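Local coordinates for protein 11S globulin (Wrightia tinctoria, PDB 5WXU) that probably serves as a seed storage protein and binds the plant hormone auxin (indole-3-acetic acid), at residues Arg335-Glu347 against Tyr450-Leu462. Sequence-based numbering, arbitrary orientation.
Sequences REYLYPNAMIVPE and YNREEITVLDPEL. Unlike the reference sequence in segment 450-462: Asp459 (reference Gly).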
ATOM      1  N   ARG B 335       1.085 -10.478  26.679  1.00 17.90           N
ATOM      2  CA  ARG B 335       0.934 -10.885  28.068  1.00 17.90           C
ATOM      3  C   ARG B 335       1.465 -12.286  28.103  1.00 18.28           C
ATOM      4  O   ARG B 335       0.977 -13.146  27.312  1.00 19.50           O
ATOM      5  CB  ARG B 335      -0.508 -10.853  28.522  1.00 18.90           C
ATOM      6  CG  ARG B 335      -0.546 -11.198  30.032  1.00 20.34           C
ATOM      7  CD  ARG B 335      -1.938 -11.144  30.650  1.00 24.14           C
ATOM      8  NE  ARG B 335      -2.751 -12.253  30.214  1.00 28.87           N
ATOM      9  CZ  ARG B 335      -2.965 -13.400  30.881  1.00 25.23           C
ATOM     10  NH1 ARG B 335      -2.502 -13.618  32.105  1.00 27.26           N
ATOM     11  NH2 ARG B 335      -3.751 -14.289  30.299  1.00 27.64           N
ATOM     12  N   GLU B 336       2.385 -12.575  29.038  1.00 16.18           N
ATOM     13  CA  GLU B 336       2.842 -13.944  29.228  1.00 17.67           C
ATOM     14  C   GLU B 336       2.500 -14.341  30.645  1.00 18.34           C
ATOM     15  O   GLU B 336       2.701 -13.582  31.602  1.00 20.34           O
ATOM     16  CB  GLU B 336       4.354 -14.059  29.041  1.00 19.92           C
ATOM     17  CG  GLU B 336       4.901 -13.677  27.688  1.00 22.22           C
ATOM     18  CD  GLU B 336       6.430 -13.801  27.655  1.00 34.98           C
ATOM     19  OE1 GLU B 336       7.051 -13.624  28.708  1.00 33.70           O
ATOM     20  OE2 GLU B 336       7.000 -14.068  26.578  1.00 39.96           O
ATOM     21  N   TYR B 337       1.910 -15.525  30.776  1.00 21.48           N
ATOM     22  CA  TYR B 337       1.553 -16.111  32.071  1.00 20.84           C
ATOM     23  C   TYR B 337       2.246 -17.468  32.148  1.00 22.69           C
ATOM     24  O   TYR B 337       2.015 -18.341  31.351  1.00 20.70           O
ATOM     25  CB  TYR B 337       0.046 -16.177  32.260  1.00 22.76           C
ATOM     26  CG  TYR B 337      -0.295 -16.632  33.625  1.00 29.43           C
ATOM     27  CD1 TYR B 337      -0.208 -15.751  34.719  1.00 41.80           C
ATOM     28  CD2 TYR B 337      -0.590 -17.957  33.860  1.00 39.29           C
ATOM     29  CE1 TYR B 337      -0.446 -16.188  36.035  1.00 47.05           C
ATOM     30  CE2 TYR B 337      -0.832 -18.418  35.145  1.00 46.00           C
ATOM     31  CZ  TYR B 337      -0.774 -17.537  36.228  1.00 55.17           C
ATOM     32  OH  TYR B 337      -1.059 -18.039  37.473  1.00 61.71           O
ATOM     33  N   LEU B 338       3.112 -17.621  33.141  1.00 19.83           N
ATOM     34  CA  LEU B 338       3.782 -18.863  33.405  1.00 19.83           C
ATOM     35  C   LEU B 338       3.332 -19.450  34.711  1.00 21.60           C
ATOM     36  O   LEU B 338       3.319 -18.795  35.736  1.00 18.51           O
ATOM     37  CB  LEU B 338       5.303 -18.701  33.415  1.00 22.67           C
ATOM     38  CG  LEU B 338       5.909 -18.269  32.082  1.00 21.76           C
ATOM     39  CD1 LEU B 338       7.384 -17.978  32.269  1.00 25.76           C
ATOM     40  CD2 LEU B 338       5.679 -19.312  31.002  1.00 21.76           C
ATOM     41  N   TYR B 339       3.002 -20.739  34.636  1.00 20.71           N
ATOM     42  CA  TYR B 339       2.821 -21.522  35.832  1.00 23.37           C
ATOM     43  C   TYR B 339       4.100 -21.717  36.598  1.00 22.01           C
ATOM     44  O   TYR B 339       5.219 -21.550  36.105  1.00 20.83           O
ATOM     45  CB  TYR B 339       2.176 -22.859  35.501  1.00 26.21           C
ATOM     46  CG  TYR B 339       0.747 -22.746  35.008  1.00 31.43           C
ATOM     47  CD1 TYR B 339      -0.258 -22.304  35.865  1.00 40.63           C
ATOM     48  CD2 TYR B 339       0.391 -23.095  33.744  1.00 37.05           C
ATOM     49  CE1 TYR B 339      -1.568 -22.191  35.431  1.00 47.79           C
ATOM     50  CE2 TYR B 339      -0.918 -22.999  33.286  1.00 38.80           C
ATOM     51  CZ  TYR B 339      -1.893 -22.534  34.111  1.00 47.92           C
ATOM     52  OH  TYR B 339      -3.189 -22.438  33.624  1.00 56.30           O
ATOM     53  N   PRO B 340       3.954 -22.176  37.874  1.00 20.92           N
ATOM     54  CA  PRO B 340       5.200 -22.253  38.611  1.00 22.66           C
ATOM     55  C   PRO B 340       6.272 -23.111  37.967  1.00 20.95           C
ATOM     56  O   PRO B 340       5.982 -24.186  37.488  1.00 22.09           O
ATOM     57  CB  PRO B 340       4.756 -22.821  39.982  1.00 23.97           C
ATOM     58  CG  PRO B 340       3.407 -22.309  40.145  1.00 22.66           C
ATOM     59  CD  PRO B 340       2.776 -22.265  38.732  1.00 23.57           C
ATOM     60  N   ASN B 341       7.507 -22.618  37.936  1.00 19.84           N
ATOM     61  CA  ASN B 341       8.642 -23.296  37.323  1.00 22.38           C
ATOM     62  C   ASN B 341       8.652 -23.474  35.779  1.00 20.99           C
ATOM     63  O   ASN B 341       9.625 -24.024  35.238  1.00 23.05           O
ATOM     64  CB  ASN B 341       8.868 -24.664  37.944  1.00 28.54           C
ATOM     65  CG  ASN B 341       8.915 -24.587  39.466  1.00 31.36           C
ATOM     66  OD1 ASN B 341       8.152 -25.281  40.152  1.00 36.53           O
ATOM     67  ND2 ASN B 341       9.774 -23.732  39.976  1.00 31.56           N
ATOM     68  N   ALA B 342       7.613 -22.981  35.103  1.00 18.75           N
ATOM     69  CA  ALA B 342       7.537 -23.059  33.614  1.00 20.51           C
ATOM     70  C   ALA B 342       8.465 -22.005  32.982  1.00 21.81           C
ATOM     71  O   ALA B 342       8.924 -21.020  33.664  1.00 22.30           O
ATOM     72  CB  ALA B 342       6.086 -22.850  33.202  1.00 19.21           C
ATOM     73  N   MET B 343       8.830 -22.219  31.700  1.00 19.74           N
ATOM     74  CA  MET B 343       9.790 -21.345  31.004  1.00 20.21           C
ATOM     75  C   MET B 343       9.178 -20.878  29.687  1.00 21.66           C
ATOM     76  O   MET B 343       8.252 -21.527  29.141  1.00 19.43           O
ATOM     77  CB  MET B 343      11.077 -22.084  30.670  1.00 24.10           C
ATOM     78  CG  MET B 343      11.861 -22.404  31.928  1.00 27.60           C
ATOM     79  SD  MET B 343      13.216 -23.472  31.381  1.00 33.92           S
ATOM     80  CE  MET B 343      14.603 -22.757  32.204  1.00 39.11           C
ATOM     81  N   ILE B 344       9.626 -19.698  29.258  1.00 20.14           N
ATOM     82  CA  ILE B 344       9.512 -19.350  27.861  1.00 21.42           C
ATOM     83  C   ILE B 344      10.808 -19.825  27.216  1.00 20.41           C
ATOM     84  O   ILE B 344      11.916 -19.707  27.809  1.00 21.27           O
ATOM     85  CB  ILE B 344       9.327 -17.835  27.647  1.00 22.46           C
ATOM     86  CG1 ILE B 344       8.033 -17.299  28.279  1.00 26.26           C
ATOM     87  CG2 ILE B 344       9.238 -17.513  26.172  1.00 22.94           C
ATOM     88  CD1 ILE B 344       6.737 -17.800  27.703  1.00 24.67           C
ATOM     89  N   VAL B 345      10.733 -20.325  25.984  1.00 20.23           N
ATOM     90  CA  VAL B 345      11.938 -20.773  25.298  1.00 19.10           C
ATOM     91  C   VAL B 345      12.971 -19.660  25.235  1.00 20.55           C
ATOM     92  O   VAL B 345      12.617 -18.503  25.096  1.00 19.47           O
ATOM     93  CB  VAL B 345      11.647 -21.334  23.896  1.00 20.07           C
ATOM     94  CG1 VAL B 345      10.788 -22.590  24.018  1.00 22.42           C
ATOM     95  CG2 VAL B 345      11.017 -20.314  23.000  1.00 21.58           C
ATOM     96  N   PRO B 346      14.270 -19.988  25.363  1.00 20.63           N
ATOM     97  CA  PRO B 346      15.315 -19.035  25.084  1.00 21.10           C
ATOM     98  C   PRO B 346      15.181 -18.507  23.639  1.00 21.01           C
ATOM     99  O   PRO B 346      14.839 -19.282  22.703  1.00 18.98           O
ATOM    100  CB  PRO B 346      16.594 -19.837  25.168  1.00 21.38           C
ATOM    101  CG  PRO B 346      16.217 -21.221  25.394  1.00 24.29           C
ATOM    102  CD  PRO B 346      14.796 -21.341  25.644  1.00 21.47           C
ATOM    103  N   GLU B 347      15.428 -17.218  23.480  1.00 21.49           N
ATOM    104  CA  GLU B 347      15.132 -16.570  22.199  1.00 24.96           C
ATOM    105  C   GLU B 347      15.754 -15.214  22.126  1.00 20.49           C
ATOM    106  O   GLU B 347      16.399 -14.789  23.043  1.00 19.06           O
ATOM    107  CB  GLU B 347      13.569 -16.423  21.995  1.00 35.48           C
ATOM    108  CG  GLU B 347      12.817 -15.448  22.922  1.00 37.57           C
ATOM    109  CD  GLU B 347      11.305 -15.695  23.052  1.00 43.97           C
ATOM    110  OE1 GLU B 347      10.735 -16.673  22.492  1.00 49.91           O
ATOM    111  OE2 GLU B 347      10.676 -14.858  23.740  1.00 43.86           O
ATOM    112  N   TYR B 450      15.136 -32.271  18.983  1.00 21.80           N
ATOM    113  CA  TYR B 450      13.826 -32.846  19.261  1.00 24.06           C
ATOM    114  C   TYR B 450      13.367 -33.087  20.682  1.00 24.67           C
ATOM    115  O   TYR B 450      12.210 -33.413  20.866  1.00 24.85           O
ATOM    116  CB  TYR B 450      13.670 -34.133  18.439  1.00 24.46           C
ATOM    117  CG  TYR B 450      13.956 -33.936  16.976  1.00 25.10           C
ATOM    118  CD1 TYR B 450      13.209 -33.027  16.231  1.00 25.30           C
ATOM    119  CD2 TYR B 450      14.968 -34.621  16.309  1.00 23.50           C
ATOM    120  CE1 TYR B 450      13.439 -32.837  14.888  1.00 26.52           C
ATOM    121  CE2 TYR B 450      15.236 -34.423  14.957  1.00 26.34           C
ATOM    122  CZ  TYR B 450      14.467 -33.515  14.238  1.00 27.57           C
ATOM    123  OH  TYR B 450      14.653 -33.289  12.918  1.00 28.09           O
ATOM    124  N   ASN B 451      14.202 -32.881  21.703  1.00 22.50           N
ATOM    125  CA  ASN B 451      13.834 -33.254  23.088  1.00 24.25           C
ATOM    126  C   ASN B 451      12.653 -32.432  23.622  1.00 24.79           C
ATOM    127  O   ASN B 451      11.804 -32.973  24.313  1.00 30.13           O
ATOM    128  CB  ASN B 451      15.031 -33.188  24.089  1.00 25.77           C
ATOM    129  CG  ASN B 451      15.899 -34.485  24.102  1.00 25.66           C
ATOM    130  OD1 ASN B 451      15.700 -35.357  23.302  1.00 25.20           O
ATOM    131  ND2 ASN B 451      16.830 -34.597  25.058  1.00 23.18           N
ATOM    132  N   ARG B 452      12.594 -31.156  23.285  1.00 23.36           N
ATOM    133  CA  ARG B 452      11.405 -30.335  23.572  1.00 23.93           C
ATOM    134  C   ARG B 452      10.495 -30.232  22.336  1.00 24.22           C
ATOM    135  O   ARG B 452      10.904 -29.671  21.300  1.00 24.02           O
ATOM    136  CB  ARG B 452      11.827 -28.964  24.034  1.00 27.03           C
ATOM    137  CG  ARG B 452      12.571 -29.029  25.372  1.00 29.00           C
ATOM    138  CD  ARG B 452      11.567 -29.192  26.480  1.00 28.43           C
ATOM    139  NE  ARG B 452      12.102 -28.616  27.660  1.00 36.22           N
ATOM    140  CZ  ARG B 452      11.398 -28.313  28.730  1.00 28.53           C
ATOM    141  NH1 ARG B 452      10.096 -28.585  28.815  1.00 26.41           N
ATOM    142  NH2 ARG B 452      12.057 -27.797  29.724  1.00 34.21           N
ATOM    143  N   GLU B 453       9.275 -30.740  22.478  1.00 23.27           N
ATOM    144  CA  GLU B 453       8.279 -30.740  21.426  1.00 25.93           C
ATOM    145  C   GLU B 453       7.297 -29.584  21.550  1.00 24.10           C
ATOM    146  O   GLU B 453       6.449 -29.420  20.727  1.00 25.48           O
ATOM    147  CB  GLU B 453       7.530 -32.094  21.373  1.00 33.47           C
ATOM    148  CG  GLU B 453       8.403 -33.213  20.758  1.00 37.77           C
ATOM    149  CD  GLU B 453       8.897 -32.881  19.324  1.00 45.13           C
ATOM    150  OE1 GLU B 453       8.096 -32.308  18.502  1.00 43.63           O
ATOM    151  OE2 GLU B 453      10.098 -33.155  19.020  1.00 39.08           O
ATOM    152  N   GLU B 454       7.456 -28.766  22.573  1.00 22.90           N
ATOM    153  CA  GLU B 454       6.592 -27.601  22.765  1.00 22.79           C
ATOM    154  C   GLU B 454       6.932 -26.547  21.732  1.00 20.94           C
ATOM    155  O   GLU B 454       8.005 -26.541  21.212  1.00 19.99           O
ATOM    156  CB  GLU B 454       6.781 -26.934  24.133  1.00 20.91           C
ATOM    157  CG  GLU B 454       6.462 -27.842  25.339  1.00 22.44           C
ATOM    158  CD  GLU B 454       7.705 -28.507  25.983  1.00 25.20           C
ATOM    159  OE1 GLU B 454       8.642 -28.939  25.296  1.00 22.37           O
ATOM    160  OE2 GLU B 454       7.730 -28.565  27.210  1.00 26.09           O
ATOM    161  N   ILE B 455       5.996 -25.623  21.533  1.00 17.65           N
ATOM    162  CA  ILE B 455       6.288 -24.310  20.914  1.00 18.19           C
ATOM    163  C   ILE B 455       6.185 -23.268  21.992  1.00 18.33           C
ATOM    164  O   ILE B 455       5.110 -23.126  22.618  1.00 18.07           O
ATOM    165  CB  ILE B 455       5.289 -23.971  19.787  1.00 17.82           C
ATOM    166  CG1 ILE B 455       5.504 -24.934  18.620  1.00 19.78           C
ATOM    167  CG2 ILE B 455       5.453 -22.553  19.327  1.00 19.35           C
ATOM    168  CD1 ILE B 455       4.517 -24.814  17.414  1.00 21.84           C
ATOM    169  N   THR B 456       7.283 -22.522  22.157  1.00 19.18           N
ATOM    170  CA  THR B 456       7.386 -21.320  22.998  1.00 19.89           C
ATOM    171  C   THR B 456       7.204 -21.454  24.508  1.00 20.68           C
ATOM    172  O   THR B 456       8.090 -20.969  25.277  1.00 22.57           O
ATOM    173  CB  THR B 456       6.436 -20.223  22.456  1.00 21.84           C
ATOM    174  OG1 THR B 456       6.838 -19.910  21.113  1.00 22.70           O
ATOM    175  CG2 THR B 456       6.417 -18.973  23.312  1.00 21.30           C
ATOM    176  N   VAL B 457       6.082 -22.027  24.947  1.00 19.97           N
ATOM    177  CA  VAL B 457       5.809 -22.209  26.390  1.00 20.38           C
ATOM    178  C   VAL B 457       6.227 -23.591  26.812  1.00 18.06           C
ATOM    179  O   VAL B 457       5.720 -24.537  26.269  1.00 18.13           O
ATOM    180  CB  VAL B 457       4.334 -21.919  26.781  1.00 19.34           C
ATOM    181  CG1 VAL B 457       4.168 -22.054  28.299  1.00 19.10           C
ATOM    182  CG2 VAL B 457       4.004 -20.486  26.403  1.00 20.72           C
ATOM    183  N   LEU B 458       7.204 -23.683  27.729  1.00 19.94           N
ATOM    184  CA  LEU B 458       7.734 -24.950  28.174  1.00 22.96           C
ATOM    185  C   LEU B 458       7.045 -25.425  29.436  1.00 23.34           C
ATOM    186  O   LEU B 458       6.966 -24.713  30.407  1.00 24.15           O
ATOM    187  CB  LEU B 458       9.240 -24.912  28.394  1.00 23.46           C
ATOM    188  CG  LEU B 458      10.049 -24.479  27.182  1.00 23.15           C
ATOM    189  CD1 LEU B 458      11.506 -24.291  27.421  1.00 24.37           C
ATOM    190  CD2 LEU B 458       9.807 -25.462  25.998  1.00 23.52           C
ATOM    191  N   ASP B 459       6.677 -26.698  29.386  1.00 29.52           N
ATOM    192  CA  ASP B 459       6.098 -27.463  30.507  1.00 35.56           C
ATOM    193  C   ASP B 459       7.230 -27.628  31.556  1.00 33.27           C
ATOM    194  O   ASP B 459       8.354 -28.006  31.200  1.00 41.88           O
ATOM    195  CB  ASP B 459       5.687 -28.803  29.903  1.00 37.10           C
ATOM    196  CG  ASP B 459       4.623 -29.522  30.676  1.00 49.99           C
ATOM    197  OD1 ASP B 459       4.683 -29.579  31.939  1.00 49.22           O
ATOM    198  OD2 ASP B 459       3.754 -30.120  29.986  1.00 47.20           O
ATOM    199  N   PRO B 460       6.976 -27.322  32.828  1.00 31.05           N
ATOM    200  CA  PRO B 460       8.055 -27.639  33.793  1.00 33.16           C
ATOM    201  C   PRO B 460       8.233 -29.185  33.894  1.00 39.19           C
ATOM    202  O   PRO B 460       9.333 -29.604  34.116  1.00 43.24           O
ATOM    203  CB  PRO B 460       7.571 -27.028  35.094  1.00 32.95           C
ATOM    204  CG  PRO B 460       6.094 -26.810  34.919  1.00 29.87           C
ATOM    205  CD  PRO B 460       5.747 -26.846  33.474  1.00 29.09           C
ATOM    206  N   GLU B 461       7.176 -29.984  33.622  1.00 44.69           N
ATOM    207  CA  GLU B 461       7.223 -31.468  33.720  1.00 58.49           C
ATOM    208  C   GLU B 461       7.735 -32.226  32.444  1.00 69.09           C
ATOM    209  O   GLU B 461       7.294 -33.358  32.191  1.00 73.72           O
ATOM    210  CB  GLU B 461       5.841 -32.091  34.135  1.00 66.09           C
ATOM    211  CG  GLU B 461       4.709 -31.219  34.689  1.00 66.55           C
ATOM    212  CD  GLU B 461       5.005 -30.541  36.008  1.00 72.84           C
ATOM    213  OE1 GLU B 461       6.072 -30.810  36.618  1.00 80.06           O
ATOM    214  OE2 GLU B 461       4.146 -29.723  36.422  1.00 64.68           O
ATOM    215  N   LEU B 462       8.637 -31.633  31.646  1.00 70.37           N
ATOM    216  CA  LEU B 462       9.300 -32.355  30.527  1.00 72.02           C
ATOM    217  C   LEU B 462      10.774 -31.931  30.387  1.00 66.88           C
ATOM    218  O   LEU B 462      11.438 -32.230  29.384  1.00 67.15           O
ATOM    219  CB  LEU B 462       8.562 -32.133  29.189  1.00 73.14           C
ATOM    220  CG  LEU B 462       7.050 -32.402  29.049  1.00 70.53           C
ATOM    221  CD1 LEU B 462       6.553 -31.783  27.750  1.00 69.62           C
ATOM    222  CD2 LEU B 462       6.692 -33.886  29.090  1.00 71.14           C
TER
HETATM  223  O   HOH W   1       9.346 -18.355  20.431  1.00 31.34           O
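Thr456 O is gripped by two neighbouring donors: Val345 N gives it a hydrogen bond in the carbonyl plane (2.8 Å), and Ile344 CA, through its hydrogen, adds a weaker contact to Thr456 O (3.4 Å). This oxygen starts a short antiparallel ladder by which the tail strand 457-458 joins strand 343-349 of the C-terminal cupin β-barrel. A classic gamma turn centred on Thr456, closed by Val457 N on Ile455 O, leads straight into the strand. Met343 and Leu458 form the hydrogen-bonded pair, unevenly: Leu458 N reaches Met343 O at 2.8 Å, whereas the return bond from Met343 N to Leu458 O is weak.

Leu458 shares a sheet face with Met343. Its CG lies anti to the carbonyl carbon (chi1 -57°), which carries the methyls across Val345 at about a right angle. Leucine's forked, apolar end suits this buried face: CD2 meets Val345 CG1 at 3.6 Å, while CD1 touches Met343 CB. A serine here would probably leave Val345 CG1 without its methyl partner and open a gap beside Met343 CB. One face of the Arg452 guanidinium rests on Leu458 CB, near its rim; the group is held by Asp459 O and a salt bridge to Glu454, and its NH2 bonds to the backbone carbonyl of Arg236 in a neighbouring subunit.

On the other face, the compact, branched Val457 fits between two longer side chains: CG2 meets Ile344 CD1, and CG1 meets Leu338 CD2 (4.1 Å), which comes from the preceding strand. Pro460, having no N-H to give, suits the ladder's end, where its ring lies against the type II turn 339-342: CD approaches Ala342 CB at 4.0 Å, and CB sits 3.6 Å from Asn341 O.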